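Side-chain contacts in Plm1 (Streptomyces sp. HK803, PDB 4HXY), which contains the NADPH-binding ketoreductase of the first module of phoslactomycin biosynthesis and probably reduces a keto group of the growing polyketide chain: residues R347-E351 with Q352-A356; Q393-E396 with Q397-S401; G114-A117 with G118-P122; D69-A72 with A73-V77. All coordinates share one frame; numbering follows the deposited sequence. Where two conformers were deposited one is given.

Interaction 1: R347-E351 with Q352-A356; sequences RRRRE and QGKRA
Arg349 and Arg350 lay their side chains along the residues that follow them, across a Schellman motif that ends helix 333-351 and leads the chain into strand 357-361 of the Rossmann fold. Lys354 N bonds to Arg349 O (3.1 Å) and Gly353 N to Arg350 O (2.9 Å), with Gly353 as the C-prime residue at positive phi. The tight side is built round Arg349. Its CG stands anti to the backbone N (chi1 -177°) and its chain stays extended as far as NE, which carries it alongside the departing loop. Arg349 CG meets Lys354 CB at 3.5 Å, and its CD meets Ala356 CB at 3.8 Å. Arg349 NE donates to Arg355 O at 3.1 Å, an oxygen lying in the guanidinium plane, while Lys354 crosses at about a right angle and sets CD over the centre of one guanidinium face, 3.8 Å above it. This guanidinium group also forms a salt bridge to Asp308, a bond to Leu311 O and a cation-pi contact with Phe317; Lys354 NZ turns to Pro312 O. The other side is looser and wetter. Arg348 and the exposed Gln352 run side by side, pointing the same way with their flat ends 25° apart, their side chains no closer than 4.0 Å at Arg348 CG and Gln352 NE2. A water joins Arg348 NE to Gln352 OE1, and Arg348 NH2 pairs with Asp308. Arg350 belongs to the close-packed part again: bent at chi3, it pairs with Asp406, and its NH1 meets Ala356 O at 2.9 Å from above the carbonyl plane.

Interaction 2: Q393-E396 with Q397-S401; sequences QAME and QAIMS
The amides of Gln393 and Gln397 stand almost perpendicular, their planes 85° apart, where the two side chains cross one turn apart on the amphipathic helix 388-400, which lies against strands 316-322 and 357-361 of the Rossmann fold. Neither amide stacks on the other: Gln397 OE1 touches Gln393 CG at 3.8 Å. Gln393 adopts two conformations, so the details of this crossing hold for one of them, and its bond from NE2 to Glu396 OE1 is doubtful. Gln397 has CG anti to its carbonyl carbon (chi1 -70°) and runs extended back along the preceding turn, bringing OE1 to 3.4 Å from Ala394 CA. Its NE2 donates to Pro179 O, and its chain touches Trp7 of strand 6-14. With an alanine here, Pro179 O is likely to lose this donor and a gap to open beside Trp7. Glu396 OE2 accepts from Trp184 N, so two neighbouring polar side chains tie this part of the helix to the chain around residues 179-184. The buried side is apolar. Met395 and Ile399 lie side by side, point the same way and touch strand 316-322, Met395 at Phe320 and Ile399 at Val318. Ala398 touches Val359 of strand 357-361 and Trp7. Helical bonds run through the whole stretch, among them Gln397 N to Gln393 O at 3.0 Å. On the apolar side the pairing closes with Met395 CG against Ile399 CD1 at 3.8 Å.

Interaction 3: G114-A117 with G118-P122; sequences GRVA and GLELP
Two different first torsions line up Val116 with Glu120: in Val116, CG1 is anti to the amide nitrogen (chi1 177°) and leans forward along the helix, while in Glu120, CG is anti to the carbonyl carbon (chi1 -65°) and leans back. The two side chains then lie side by side, pointing the same way. Glu120 continues extended, so that its carboxylate ends beside the methyl, with OE2 3.4 Å and CD 3.8 Å from Val116 CG1. Its CG also rests 3.5 Å from Val116 O, the carbonyl that accepts Glu120 N at 2.9 Å. The carboxylate is gripped by two backbone amides from loops: OE2 takes Gly331 N and OE1 takes Ile285 N, with Arg284 only a long, weak ion pair. Both oxygens are thus held and the rotation of the group is fixed. This is the last turn of helix 105-120, which connects strand 85-90 to strand 125-131 in a beta-alpha-beta unit. Val116 faces helix 333-351 of the ketoreductase domain at Ala333 and Ala336, and the methyl of Ala117 touches Ile285. Gly118 follows with no side chain, its N bonded to Gly114 O at 3.0 Å. On another side of the helix, Leu119 turns back so that its CG lies 3.5 Å from Arg115 O, whose bond from Leu119 N is weak. Leu121 is the first residue to leave helical angles, yet its N still donates to Ala117 O at 2.8 Å, and its CB rests on that same oxygen at 3.4 Å.

Interaction 4: D69-A72 with A73-V77; sequences DLLA and ALHEV
Regular helical bonds carry the chain from Asp69 to Glu76, each amide reaching the carbonyl four residues back, as in His75 N to Leu71 O at 3.0 Å. Leu71 and His75 form the most intimate side-chain pair. Leu71, its CG anti to the amide nitrogen (chi1 -176°), brings that carbon to 3.5 Å from His75 NE2 and its CD1 to 3.8 Å from His75 CE1. Leu71 O lies over one face of the imidazole, 3.4 Å above the plane and toward its rim. The ring nitrogen NE2 bonds to Thr288 O, which helps set the turn of the ring. Were His75 an alanine, Thr288 O would probably lose its partner and a gap open beside Leu71 CG and CD1. On the next flank, Leu70 and Leu74 cross obliquely, Leu70 CG 4.0 Å from Leu74 CD1, and both reach Trp125 of strand 125-131. On the outer side a water donates to Ala72 O at 2.7 Å and to Glu76 OE2 at 3.2 Å, while Glu76 OE1 forms a salt bridge to Arg53. Ala73 and Val77 rest on strand 28-32. Helix 67-77 thus packs on parallel strands as the connection between strands 59-63 and 85-90, a beta-alpha-beta unit consistent with the Rossmann-like structural subdomain of polyketide synthase ketoreductases.

How the interactions relate
Along the chain the order is interaction 4, 3, 1, 2. Interactions 4 and 3 lie on helices 67-77 and 105-120, successive helices between parallel strands 59-63, 85-90 and 125-131; their centres are 13 Å apart, and they pack directly, Ala117 CB lying 3.9 Å from Leu74 CD1. Interaction 1 leads into strand 357-361, and helix 388-400 of interaction 2 packs on that strand through Ala398; their centres are 17 Å apart, joined by a probable hydrogen bond from Arg355 NH1 to Ile399 O, 2.9 Å. The pairs lie on opposite sides of the chain's centre, consistent with the two Rossmann-like parts of such ketoreductases. Helix 333-351, ending in interaction 1, also meets Val116 of interaction 3, so that this helix touches both groups.

Interaction 1: R347-E351 with Q352-A356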
loop_
_atom_site.group_PDB
_atom_site.type_symbol
_atom_site.label_atom_id
_atom_site.label_comp_id
_atom_site.label_asym_id
_atom_site.label_seq_id
_atom_site.Cartn_x
_atom_site.Cartn_y
_atom_site.Cartn_z
ATOM N N ARG A 347 5.994 -4.219 -7.688
ATOM C CA ARG A 347 5.946 -5.586 -8.237
ATOM C C ARG A 347 5.738 -5.556 -9.752
ATOM O O ARG A 347 6.383 -6.302 -10.492
ATOM C CB ARG A 347 4.840 -6.409 -7.571
ATOM C CG ARG A 347 5.118 -6.749 -6.139
ATOM C CD ARG A 347 4.186 -7.817 -5.568
ATOM N NE ARG A 347 2.836 -7.311 -5.334
ATOM C CZ ARG A 347 1.761 -7.595 -6.070
ATOM N NH1 ARG A 347 1.830 -8.426 -7.121
ATOM N NH2 ARG A 347 0.594 -7.050 -5.730
ATOM N N ARG A 348 4.838 -4.697 -10.192
ATOM C CA ARG A 348 4.489 -4.582 -11.604
ATOM C C ARG A 348 5.702 -4.157 -12.420
ATOM O O ARG A 348 5.998 -4.735 -13.479
ATOM C CB ARG A 348 3.327 -3.613 -11.811
ATOM C CG ARG A 348 2.736 -3.650 -13.199
ATOM C CD ARG A 348 1.665 -2.603 -13.376
ATOM N NE ARG A 348 2.221 -1.269 -13.609
ATOM C CZ ARG A 348 1.499 -0.181 -13.846
ATOM N NH1 ARG A 348 0.174 -0.235 -13.853
ATOM N NH2 ARG A 348 2.106 0.971 -14.093
ATOM N N ARG A 349 6.440 -3.187 -11.898
ATOM C CA ARG A 349 7.592 -2.651 -12.615
ATOM C C ARG A 349 8.696 -3.708 -12.720
ATOM O O ARG A 349 9.324 -3.863 -13.776
ATOM C CB ARG A 349 8.079 -1.357 -11.910
ATOM C CG ARG A 349 9.230 -0.666 -12.584
ATOM C CD ARG A 349 9.445 0.763 -12.025
ATOM N NE ARG A 349 10.618 1.387 -12.621
ATOM C CZ ARG A 349 10.611 2.241 -13.631
ATOM N NH1 ARG A 349 9.472 2.634 -14.170
ATOM N NH2 ARG A 349 11.767 2.714 -14.086
ATOM N N ARG A 350 8.931 -4.458 -11.641
ATOM C CA ARG A 350 9.899 -5.560 -11.684
ATOM C C ARG A 350 9.508 -6.659 -12.681
ATOM O O ARG A 350 10.398 -7.221 -13.342
ATOM C CB ARG A 350 10.142 -6.149 -10.309
ATOM C CG ARG A 350 10.867 -5.200 -9.386
ATOM C CD ARG A 350 11.427 -5.898 -8.151
ATOM N NE ARG A 350 10.405 -6.575 -7.360
ATOM C CZ ARG A 350 9.708 -6.017 -6.363
ATOM N NH1 ARG A 350 9.916 -4.751 -5.992
ATOM N NH2 ARG A 350 8.790 -6.728 -5.714
ATOM N N GLU A 351 8.215 -6.910 -12.828
ATOM C CA GLU A 351 7.694 -7.898 -13.792
ATOM C C GLU A 351 8.009 -7.460 -15.221
ATOM O O GLU A 351 8.166 -8.296 -16.126
ATOM C CB GLU A 351 6.172 -8.097 -13.613
ATOM C CG GLU A 351 5.848 -8.853 -12.360
ATOM C CD GLU A 351 4.356 -8.910 -11.993
ATOM O OE1 GLU A 351 3.509 -8.161 -12.543
ATOM O OE2 GLU A 351 4.041 -9.727 -11.102
ATOM N N GLN A 352 8.132 -6.154 -15.395
ATOM C CA GLN A 352 8.466 -5.538 -16.676
ATOM C C GLN A 352 9.988 -5.422 -16.861
ATOM O O GLN A 352 10.456 -4.779 -17.788
ATOM C CB GLN A 352 7.756 -4.174 -16.789
ATOM C CG GLN A 352 6.245 -4.296 -16.784
ATOM C CD GLN A 352 5.489 -2.966 -16.669
ATOM O OE1 GLN A 352 6.056 -1.928 -16.339
ATOM N NE2 GLN A 352 4.174 -3.017 -16.910
ATOM N N GLY A 353 10.761 -6.013 -15.961
ATOM C CA GLY A 353 12.203 -6.067 -16.113
ATOM C C GLY A 353 12.901 -4.800 -15.660
ATOM O O GLY A 353 14.060 -4.559 -16.022
ATOM N N LYS A 354 12.219 -4.002 -14.841
ATOM C CA LYS A 354 12.761 -2.728 -14.380
ATOM C C LYS A 354 13.010 -2.754 -12.875
ATOM O O LYS A 354 12.338 -3.480 -12.150
ATOM C CB LYS A 354 11.795 -1.612 -14.708
ATOM C CG LYS A 354 11.551 -1.395 -16.210
ATOM C CD LYS A 354 10.490 -0.344 -16.430
ATOM C CE LYS A 354 10.069 -0.240 -17.897
ATOM N NZ LYS A 354 11.238 -0.115 -18.829
ATOM N N ARG A 355 13.985 -1.985 -12.413
ATOM C CA ARG A 355 14.256 -1.895 -10.979
ATOM C C ARG A 355 13.161 -1.114 -10.263
ATOM O O ARG A 355 12.659 -0.123 -10.785
ATOM C CB ARG A 355 15.633 -1.264 -10.710
ATOM C CG ARG A 355 16.768 -2.299 -10.864
ATOM C CD ARG A 355 18.122 -1.723 -10.610
ATOM N NE ARG A 355 18.270 -1.253 -9.241
ATOM C CZ ARG A 355 18.583 -2.010 -8.195
ATOM N NH1 ARG A 355 18.701 -1.439 -6.998
ATOM N NH2 ARG A 355 18.781 -3.319 -8.326
ATOM N N ALA A 356 12.767 -1.612 -9.089
ATOM C CA ALA A 356 11.798 -0.920 -8.231
ATOM C C ALA A 356 11.783 -1.536 -6.858
ATOM O O ALA A 356 11.890 -2.746 -6.720
ATOM C CB ALA A 356 10.388 -0.963 -8.817
HETATM O O HOH W 1 5.013 -0.764 -14.130
HETATM O O HOH W 2 13.815 1.328 -12.754
#

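Interaction 2: Q393-E396 with Q397-S401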
loop_
_atom_site.group_PDB
_atom_site.type_symbol
_atom_site.label_atom_id
_atom_site.label_comp_id
_atom_site.label_asym_id
_atom_site.label_seq_id
_atom_site.Cartn_x
_atom_site.Cartn_y
_atom_site.Cartn_z
ATOM N N GLN A 393 19.766 3.877 6.879
ATOM C CA GLN A 393 20.558 2.677 6.643
ATOM C C GLN A 393 19.666 1.577 6.083
ATOM O O GLN A 393 20.029 0.909 5.111
ATOM C CB GLN A 393 21.258 2.198 7.906
ATOM C CG GLN A 393 22.022 0.901 7.708
ATOM C CD GLN A 393 23.236 1.062 6.825
ATOM O OE1 GLN A 393 24.252 1.623 7.247
ATOM N NE2 GLN A 393 23.148 0.561 5.593
ATOM N N ALA A 394 18.470 1.425 6.648
ATOM C CA ALA A 394 17.545 0.417 6.137
ATOM C C ALA A 394 17.107 0.730 4.717
ATOM O O ALA A 394 16.920 -0.171 3.913
ATOM C CB ALA A 394 16.323 0.281 7.077
ATOM N N MET A 395 16.957 2.021 4.399
ATOM C CA MET A 395 16.656 2.429 3.028
ATOM C C MET A 395 17.725 1.947 2.042
ATOM O O MET A 395 17.403 1.372 1.015
ATOM C CB MET A 395 16.499 3.942 2.932
ATOM C CG MET A 395 16.164 4.407 1.523
ATOM S SD MET A 395 16.248 6.200 1.371
ATOM C CE MET A 395 18.031 6.431 1.440
ATOM N N GLU A 396 18.986 2.184 2.376
ATOM C CA GLU A 396 20.114 1.722 1.555
ATOM C C GLU A 396 20.089 0.203 1.385
ATOM O O GLU A 396 20.255 -0.311 0.287
ATOM C CB GLU A 396 21.426 2.172 2.203
ATOM C CG GLU A 396 22.660 1.501 1.694
ATOM C CD GLU A 396 23.934 2.106 2.292
ATOM O OE1 GLU A 396 24.545 1.466 3.205
ATOM O OE2 GLU A 396 24.295 3.229 1.852
ATOM N N GLN A 397 19.838 -0.506 2.479
ATOM C CA GLN A 397 19.753 -1.962 2.452
ATOM C C GLN A 397 18.633 -2.452 1.522
ATOM O O GLN A 397 18.819 -3.399 0.768
ATOM C CB GLN A 397 19.539 -2.507 3.863
ATOM C CG GLN A 397 20.731 -2.383 4.780
ATOM C CD GLN A 397 20.392 -2.787 6.203
ATOM O OE1 GLN A 397 19.781 -2.032 6.932
ATOM N NE2 GLN A 397 20.743 -4.017 6.579
ATOM N N ALA A 398 17.481 -1.782 1.565
ATOM C CA ALA A 398 16.363 -2.166 0.722
ATOM C C ALA A 398 16.662 -1.960 -0.758
ATOM O O ALA A 398 16.310 -2.785 -1.611
ATOM C CB ALA A 398 15.087 -1.416 1.132
ATOM N N ILE A 399 17.319 -0.842 -1.067
ATOM C CA ILE A 399 17.646 -0.487 -2.437
ATOM C C ILE A 399 18.726 -1.405 -2.978
ATOM O O ILE A 399 18.626 -1.857 -4.125
ATOM C CB ILE A 399 18.093 1.008 -2.546
ATOM C CG1 ILE A 399 16.951 1.939 -2.164
ATOM C CG2 ILE A 399 18.627 1.333 -3.976
ATOM C CD1 ILE A 399 17.359 3.379 -1.956
ATOM N N MET A 400 19.747 -1.676 -2.156
ATOM C CA MET A 400 20.955 -2.359 -2.606
ATOM C C MET A 400 20.861 -3.881 -2.468
ATOM O O MET A 400 21.813 -4.593 -2.790
ATOM C CB MET A 400 22.172 -1.837 -1.840
ATOM C CG MET A 400 22.508 -0.350 -2.138
ATOM S SD MET A 400 22.865 -0.049 -3.874
ATOM C CE MET A 400 24.490 -0.794 -4.076
ATOM N N SER A 401 19.723 -4.361 -1.989
ATOM C CA SER A 401 19.505 -5.794 -1.761
ATOM C C SER A 401 19.775 -6.632 -3.016
ATOM O O SER A 401 19.341 -6.270 -4.101
ATOM C CB SER A 401 18.058 -6.003 -1.292
ATOM O OG SER A 401 17.786 -7.369 -1.031
#

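Interaction 3: G114-A117 with G118-P122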
loop_
_atom_site.group_PDB
_atom_site.type_symbol
_atom_site.label_atom_id
_atom_site.label_comp_id
_atom_site.label_asym_id
_atom_site.label_seq_id
_atom_site.Cartn_x
_atom_site.Cartn_y
_atom_site.Cartn_z
ATOM N N GLY A 114 -9.791 -2.440 2.406
ATOM C CA GLY A 114 -10.528 -3.527 3.031
ATOM C C GLY A 114 -10.002 -3.892 4.406
ATOM O O GLY A 114 -10.767 -4.137 5.326
ATOM N N ARG A 115 -8.684 -3.906 4.564
ATOM C CA ARG A 115 -8.102 -4.099 5.894
ATOM C C ARG A 115 -8.552 -3.041 6.909
ATOM O O ARG A 115 -8.819 -3.360 8.067
ATOM C CB ARG A 115 -6.573 -4.147 5.823
ATOM C CG ARG A 115 -6.032 -5.466 5.229
ATOM C CD ARG A 115 -4.504 -5.544 5.258
ATOM N NE ARG A 115 -3.890 -4.781 4.157
ATOM C CZ ARG A 115 -3.585 -5.277 2.966
ATOM N NH1 ARG A 115 -3.780 -6.560 2.676
ATOM N NH2 ARG A 115 -3.054 -4.495 2.049
ATOM N N VAL A 116 -8.643 -1.793 6.475
ATOM C CA VAL A 116 -9.163 -0.727 7.319
ATOM C C VAL A 116 -10.658 -0.966 7.646
ATOM O O VAL A 116 -11.084 -0.748 8.778
ATOM C CB VAL A 116 -8.920 0.634 6.679
ATOM C CG1 VAL A 116 -9.535 1.732 7.533
ATOM C CG2 VAL A 116 -7.410 0.863 6.501
ATOM N N ALA A 117 -11.427 -1.445 6.674
ATOM C CA ALA A 117 -12.828 -1.818 6.921
ATOM C C ALA A 117 -12.948 -2.861 8.041
ATOM O O ALA A 117 -13.832 -2.760 8.902
ATOM C CB ALA A 117 -13.496 -2.294 5.632
ATOM N N GLY A 118 -12.044 -3.841 8.050
ATOM C CA GLY A 118 -12.005 -4.852 9.109
ATOM C C GLY A 118 -11.797 -4.235 10.478
ATOM O O GLY A 118 -12.376 -4.708 11.477
ATOM N N LEU A 119 -10.981 -3.189 10.558
ATOM C CA LEU A 119 -10.697 -2.530 11.840
ATOM C C LEU A 119 -11.820 -1.559 12.273
ATOM O O LEU A 119 -12.102 -1.429 13.473
ATOM C CB LEU A 119 -9.364 -1.770 11.802
ATOM C CG LEU A 119 -8.147 -2.619 11.470
ATOM C CD1 LEU A 119 -6.933 -1.734 11.156
ATOM C CD2 LEU A 119 -7.863 -3.557 12.648
ATOM N N GLU A 120 -12.469 -0.902 11.315
ATOM C CA GLU A 120 -13.515 0.078 11.625
ATOM C C GLU A 120 -14.892 -0.546 11.808
ATOM O O GLU A 120 -15.722 0.021 12.521
ATOM C CB GLU A 120 -13.613 1.157 10.532
ATOM C CG GLU A 120 -12.367 2.014 10.445
ATOM C CD GLU A 120 -12.493 3.183 9.499
ATOM O OE1 GLU A 120 -13.582 3.382 8.894
ATOM O OE2 GLU A 120 -11.479 3.910 9.371
ATOM N N LEU A 121 -15.129 -1.680 11.144
ATOM C CA LEU A 121 -16.418 -2.360 11.124
ATOM C C LEU A 121 -16.200 -3.838 11.486
ATOM O O LEU A 121 -16.537 -4.732 10.721
ATOM C CB LEU A 121 -17.062 -2.219 9.742
ATOM C CG LEU A 121 -17.145 -0.797 9.204
ATOM C CD1 LEU A 121 -17.411 -0.808 7.679
ATOM C CD2 LEU A 121 -18.193 0.005 9.948
ATOM N N PRO A 122 -15.627 -4.100 12.674
ATOM C CA PRO A 122 -15.068 -5.428 12.948
ATOM C C PRO A 122 -16.094 -6.555 12.982
ATOM O O PRO A 122 -15.746 -7.718 12.682
ATOM C CB PRO A 122 -14.386 -5.245 14.317
ATOM C CG PRO A 122 -15.026 -4.028 14.896
ATOM C CD PRO A 122 -15.280 -3.149 13.737
#

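Interaction 4: D69-A72 with A73-V77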
loop_
_atom_site.group_PDB
_atom_site.type_symbol
_atom_site.label_atom_id
_atom_site.label_comp_id
_atom_site.label_asym_id
_atom_site.label_seq_id
_atom_site.Cartn_x
_atom_site.Cartn_y
_atom_site.Cartn_z
ATOM N N ASP A 69 -14.626 1.328 -5.538
ATOM C CA ASP A 69 -15.731 0.390 -5.715
ATOM C C ASP A 69 -16.131 -0.204 -4.375
ATOM O O ASP A 69 -17.328 -0.358 -4.066
ATOM C CB ASP A 69 -15.349 -0.738 -6.674
ATOM C CG ASP A 69 -14.986 -0.251 -8.067
ATOM O OD1 ASP A 69 -15.602 0.729 -8.559
ATOM O OD2 ASP A 69 -14.084 -0.877 -8.679
ATOM N N LEU A 70 -15.135 -0.556 -3.564
ATOM C CA LEU A 70 -15.419 -1.099 -2.239
ATOM C C LEU A 70 -15.980 0.000 -1.333
ATOM O O LEU A 70 -16.879 -0.240 -0.531
ATOM C CB LEU A 70 -14.150 -1.732 -1.633
ATOM C CG LEU A 70 -14.287 -2.276 -0.199
ATOM C CD1 LEU A 70 -15.418 -3.285 -0.081
ATOM C CD2 LEU A 70 -12.957 -2.913 0.232
ATOM N N LEU A 71 -15.450 1.213 -1.452
ATOM C CA LEU A 71 -15.951 2.351 -0.681
ATOM C C LEU A 71 -17.444 2.541 -0.961
ATOM O O LEU A 71 -18.239 2.687 -0.040
ATOM C CB LEU A 71 -15.205 3.643 -1.029
ATOM C CG LEU A 71 -15.605 4.872 -0.193
ATOM C CD1 LEU A 71 -15.104 4.765 1.239
ATOM C CD2 LEU A 71 -15.094 6.181 -0.792
ATOM N N ALA A 72 -17.810 2.524 -2.236
ATOM C CA ALA A 72 -19.208 2.676 -2.618
ATOM C C ALA A 72 -20.110 1.581 -2.034
ATOM O O ALA A 72 -21.208 1.878 -1.572
ATOM C CB ALA A 72 -19.366 2.720 -4.131
ATOM N N ALA A 73 -19.644 0.337 -2.059
ATOM C CA ALA A 73 -20.407 -0.776 -1.496
ATOM C C ALA A 73 -20.600 -0.611 -0.003
ATOM O O ALA A 73 -21.678 -0.874 0.529
ATOM C CB ALA A 73 -19.711 -2.104 -1.801
ATOM N N LEU A 74 -19.564 -0.171 0.708
ATOM C CA LEU A 74 -19.674 -0.005 2.145
ATOM C C LEU A 74 -20.651 1.121 2.471
ATOM O O LEU A 74 -21.355 1.045 3.463
ATOM C CB LEU A 74 -18.283 0.263 2.777
ATOM C CG LEU A 74 -17.383 -0.971 2.755
ATOM C CD1 LEU A 74 -15.920 -0.617 3.069
ATOM C CD2 LEU A 74 -17.918 -2.087 3.719
ATOM N N HIS A 75 -20.701 2.160 1.641
ATOM C CA HIS A 75 -21.694 3.215 1.836
ATOM C C HIS A 75 -23.116 2.703 1.599
ATOM O O HIS A 75 -24.064 3.186 2.237
ATOM C CB HIS A 75 -21.424 4.415 0.925
ATOM C CG HIS A 75 -20.185 5.172 1.278
ATOM N ND1 HIS A 75 -19.622 5.151 2.536
ATOM C CD2 HIS A 75 -19.389 5.963 0.523
ATOM C CE1 HIS A 75 -18.529 5.896 2.537
ATOM N NE2 HIS A 75 -18.373 6.408 1.333
ATOM N N GLU A 76 -23.274 1.761 0.679
ATOM C CA GLU A 76 -24.596 1.193 0.409
ATOM C C GLU A 76 -25.152 0.428 1.587
ATOM O O GLU A 76 -26.342 0.454 1.826
ATOM C CB GLU A 76 -24.589 0.237 -0.772
ATOM C CG GLU A 76 -24.466 0.877 -2.098
ATOM C CD GLU A 76 -25.700 1.634 -2.557
ATOM O OE1 GLU A 76 -26.808 1.427 -2.046
ATOM O OE2 GLU A 76 -25.532 2.458 -3.450
ATOM N N VAL A 77 -24.292 -0.309 2.270
ATOM C CA VAL A 77 -24.740 -1.121 3.395
ATOM C C VAL A 77 -24.665 -0.435 4.754
ATOM O O VAL A 77 -25.025 -1.018 5.756
ATOM C CB VAL A 77 -24.059 -2.508 3.445
ATOM C CG1 VAL A 77 -24.361 -3.277 2.184
ATOM C CG2 VAL A 77 -22.586 -2.392 3.667
HETATM O O HOH W 3 -22.832 3.917 -2.429
#